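Local coordinates for Non-structural protein 2 (Human rotavirus C, PDB 2GU0) that probably helps replicate and package the viral RNA genome as a homooctamer that binds single-stranded RNA and hydrolyses nucleoside triphosphates, at residues 164-169 with 182-187. Numbering follows the deposited sequence.
Sequences FTITKL and DEYKIT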
ATOM      1  N   PHE A 164      28.908  36.936  -0.771  1.00 32.26           N
ATOM      2  CA  PHE A 164      27.828  36.557   0.128  1.00 32.56           C
ATOM      3  C   PHE A 164      27.042  35.335  -0.304  1.00 33.00           C
ATOM      4  O   PHE A 164      27.184  34.850  -1.428  1.00 33.83           O
ATOM      5  CB  PHE A 164      26.839  37.707   0.286  1.00 33.29           C
ATOM      6  CG  PHE A 164      27.478  39.037   0.507  1.00 33.47           C
ATOM      7  CD1 PHE A 164      27.915  39.795  -0.574  1.00 33.02           C
ATOM      8  CD2 PHE A 164      27.602  39.553   1.791  1.00 32.95           C
ATOM      9  CE1 PHE A 164      28.464  41.051  -0.385  1.00 33.39           C
ATOM     10  CE2 PHE A 164      28.144  40.795   1.997  1.00 34.60           C
ATOM     11  CZ  PHE A 164      28.581  41.558   0.900  1.00 36.00           C
ATOM     12  N   THR A 165      26.193  34.861   0.603  1.00 30.71           N
ATOM     13  CA  THR A 165      25.331  33.725   0.346  1.00 29.92           C
ATOM     14  C   THR A 165      24.041  33.921   1.122  1.00 29.90           C
ATOM     15  O   THR A 165      24.072  34.232   2.306  1.00 31.24           O
ATOM     16  CB  THR A 165      25.983  32.411   0.798  1.00 30.49           C
ATOM     17  OG1 THR A 165      27.136  32.148  -0.007  1.00 32.27           O
ATOM     18  CG2 THR A 165      25.011  31.259   0.644  1.00 31.48           C
ATOM     19  N   ILE A 166      22.901  33.762   0.463  1.00 29.33           N
ATOM     20  CA  ILE A 166      21.626  33.899   1.159  1.00 28.18           C
ATOM     21  C   ILE A 166      20.994  32.516   1.296  1.00 27.82           C
ATOM     22  O   ILE A 166      20.828  31.809   0.315  1.00 28.11           O
ATOM     23  CB  ILE A 166      20.649  34.824   0.398  1.00 27.92           C
ATOM     24  CG1 ILE A 166      21.251  36.211   0.233  1.00 26.71           C
ATOM     25  CG2 ILE A 166      19.356  34.963   1.176  1.00 27.97           C
ATOM     26  CD1 ILE A 166      20.311  37.181  -0.442  1.00 28.94           C
ATOM     27  N   THR A 167      20.655  32.124   2.514  1.00 28.23           N
ATOM     28  CA  THR A 167      20.045  30.819   2.751  1.00 28.13           C
ATOM     29  C   THR A 167      18.686  30.970   3.405  1.00 29.27           C
ATOM     30  O   THR A 167      18.489  31.855   4.228  1.00 29.98           O
ATOM     31  CB  THR A 167      20.922  29.970   3.657  1.00 27.91           C
ATOM     32  OG1 THR A 167      21.348  30.763   4.767  1.00 26.75           O
ATOM     33  CG2 THR A 167      22.139  29.452   2.891  1.00 28.41           C
ATOM     34  N   LYS A 168      17.744  30.108   3.045  1.00 29.99           N
ATOM     35  CA  LYS A 168      16.406  30.199   3.613  1.00 32.24           C
ATOM     36  C   LYS A 168      16.234  29.504   4.965  1.00 32.78           C
ATOM     37  O   LYS A 168      16.540  28.328   5.114  1.00 32.87           O
ATOM     38  CB  LYS A 168      15.376  29.657   2.618  1.00 32.68           C
ATOM     39  CG  LYS A 168      14.033  29.348   3.239  1.00 32.34           C
ATOM     40  CD  LYS A 168      13.019  28.954   2.192  1.00 36.29           C
ATOM     41  CE  LYS A 168      12.413  30.171   1.535  1.00 38.63           C
ATOM     42  NZ  LYS A 168      11.700  31.009   2.546  1.00 41.69           N
ATOM     43  N   LEU A 169      15.744  30.257   5.944  1.00 34.20           N
ATOM     44  CA  LEU A 169      15.495  29.746   7.286  1.00 37.45           C
ATOM     45  C   LEU A 169      14.004  29.465   7.371  1.00 40.34           C
ATOM     46  O   LEU A 169      13.177  30.376   7.533  1.00 41.28           O
ATOM     47  CB  LEU A 169      15.920  30.773   8.342  1.00 36.37           C
ATOM     48  CG  LEU A 169      17.441  30.953   8.375  1.00 38.03           C
ATOM     49  CD1 LEU A 169      17.866  32.039   9.344  1.00 37.25           C
ATOM     50  CD2 LEU A 169      18.057  29.633   8.760  1.00 38.46           C
ATOM     51  N   ASP A 182       9.213  34.131   8.746  1.00 50.79           N
ATOM     52  CA  ASP A 182       9.659  34.128   7.354  1.00 48.65           C
ATOM     53  C   ASP A 182      11.019  34.834   7.349  1.00 46.65           C
ATOM     54  O   ASP A 182      11.089  36.062   7.332  1.00 46.88           O
ATOM     55  CB  ASP A 182       8.632  34.907   6.513  1.00 51.77           C
ATOM     56  CG  ASP A 182       8.864  34.792   5.012  1.00 55.92           C
ATOM     57  OD1 ASP A 182       9.890  35.286   4.500  1.00 57.99           O
ATOM     58  OD2 ASP A 182       8.000  34.207   4.331  1.00 58.78           O
ATOM     59  N   GLU A 183      12.101  34.069   7.374  1.00 43.87           N
ATOM     60  CA  GLU A 183      13.420  34.681   7.397  1.00 42.36           C
ATOM     61  C   GLU A 183      14.423  34.037   6.453  1.00 40.77           C
ATOM     62  O   GLU A 183      14.211  32.935   5.968  1.00 41.89           O
ATOM     63  CB  GLU A 183      14.002  34.605   8.807  1.00 43.49           C
ATOM     64  CG  GLU A 183      13.068  35.034   9.911  1.00 45.84           C
ATOM     65  CD  GLU A 183      13.686  34.842  11.280  1.00 46.98           C
ATOM     66  OE1 GLU A 183      13.930  33.682  11.648  1.00 49.93           O
ATOM     67  OE2 GLU A 183      13.936  35.837  11.991  1.00 47.32           O
ATOM     68  N   TYR A 184      15.517  34.751   6.207  1.00 39.04           N
ATOM     69  CA  TYR A 184      16.624  34.267   5.390  1.00 36.82           C
ATOM     70  C   TYR A 184      17.875  34.718   6.123  1.00 36.29           C
ATOM     71  O   TYR A 184      17.807  35.592   6.992  1.00 36.82           O
ATOM     72  CB  TYR A 184      16.624  34.888   3.993  1.00 35.79           C
ATOM     73  CG  TYR A 184      15.397  34.586   3.185  1.00 34.85           C
ATOM     74  CD1 TYR A 184      14.205  35.258   3.437  1.00 36.92           C
ATOM     75  CD2 TYR A 184      15.421  33.644   2.161  1.00 31.52           C
ATOM     76  CE1 TYR A 184      13.065  35.005   2.686  1.00 36.32           C
ATOM     77  CE2 TYR A 184      14.290  33.384   1.404  1.00 31.69           C
ATOM     78  CZ  TYR A 184      13.115  34.071   1.675  1.00 33.53           C
ATOM     79  OH  TYR A 184      11.976  33.854   0.949  1.00 33.68           O
ATOM     80  N   LYS A 185      19.017  34.134   5.787  1.00 35.10           N
ATOM     81  CA  LYS A 185      20.256  34.527   6.442  1.00 33.43           C
ATOM     82  C   LYS A 185      21.375  34.835   5.447  1.00 33.65           C
ATOM     83  O   LYS A 185      21.617  34.077   4.506  1.00 35.34           O
ATOM     84  CB  LYS A 185      20.717  33.439   7.414  1.00 31.22           C
ATOM     85  CG  LYS A 185      21.900  33.866   8.273  1.00 30.40           C
ATOM     86  CD  LYS A 185      22.388  32.774   9.223  1.00 28.50           C
ATOM     87  CE  LYS A 185      21.416  32.521  10.355  1.00 26.68           C
ATOM     88  NZ  LYS A 185      21.978  31.555  11.333  1.00 26.85           N
ATOM     89  N   ILE A 186      22.047  35.962   5.668  1.00 32.73           N
ATOM     90  CA  ILE A 186      23.160  36.403   4.834  1.00 30.43           C
ATOM     91  C   ILE A 186      24.447  36.117   5.592  1.00 29.64           C
ATOM     92  O   ILE A 186      24.601  36.541   6.726  1.00 30.10           O
ATOM     93  CB  ILE A 186      23.103  37.911   4.615  1.00 31.40           C
ATOM     94  CG1 ILE A 186      21.736  38.316   4.079  1.00 31.36           C
ATOM     95  CG2 ILE A 186      24.194  38.335   3.670  1.00 31.55           C
ATOM     96  CD1 ILE A 186      21.571  39.814   4.005  1.00 30.03           C
ATOM     97  N   THR A 187      25.378  35.401   4.987  1.00 29.08           N
ATOM     98  CA  THR A 187      26.638  35.115   5.669  1.00 28.70           C
ATOM     99  C   THR A 187      27.752  35.345   4.680  1.00 29.17           C
ATOM    100  O   THR A 187      27.577  35.059   3.508  1.00 31.39           O
ATOM    101  CB  THR A 187      26.712  33.644   6.161  1.00 27.58           C
ATOM    102  OG1 THR A 187      26.671  32.758   5.039  1.00 25.40           O
ATOM    103  CG2 THR A 187      25.554  33.325   7.068  1.00 25.14           C
TER
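Lys168 passes its aliphatic chain obliquely across the phenol ring of Tyr184, its cross-strand neighbour in a non-hydrogen-bonded pair. Lys168 CB lies near Tyr184 CD2, and Lys168 CE comes to 3.7 Å from Tyr184 CE2. The bend at chi3 (-82°) sets CE by the ring, and that at chi4 (-61°) carries NZ towards the hydroxyl, where Lys168 NZ makes a weak hydrogen bond of 3.3 Å to Tyr184 OH. On the same face of the sheet Ile166 CG2 packs 3.9 Å from Tyr184 CB; helix 196-209 lies over Ile166 and Ile186 through Phe202, and Phe210 meets the Tyr184 ring edge-to-face. At the start of the strand, Phe164 CD2 also meets Ile186 CG2. The other face carries Leu169, whose CD1 touches both CB and CE of Lys185, 3.7 Å from each. Between the faces runs the antiparallel ladder of a hairpin in the HIT-like C-terminal domain. At its middle, Thr167 and Lys185 exchange two backbone bonds, Lys185 N to Thr167 O being 2.8 Å, and Thr167 OG1 adds a weak bond to Lys185 O. The ladder thus fixes the backbone of Lys185, a predicted ATP-binding residue whose side chain lies close to the predicted active-site His222. Its ammonium is salt-bridged to Glu147 and Glu153, and Glu183 to Arg224, also a predicted ATP-binding residue. The chemistry therefore differs by face: largely apolar packing towards the helix, with the Lys168-Tyr184 pair at one end, and on the reverse salt-bridged charges, consistent with a predicted nucleotide site.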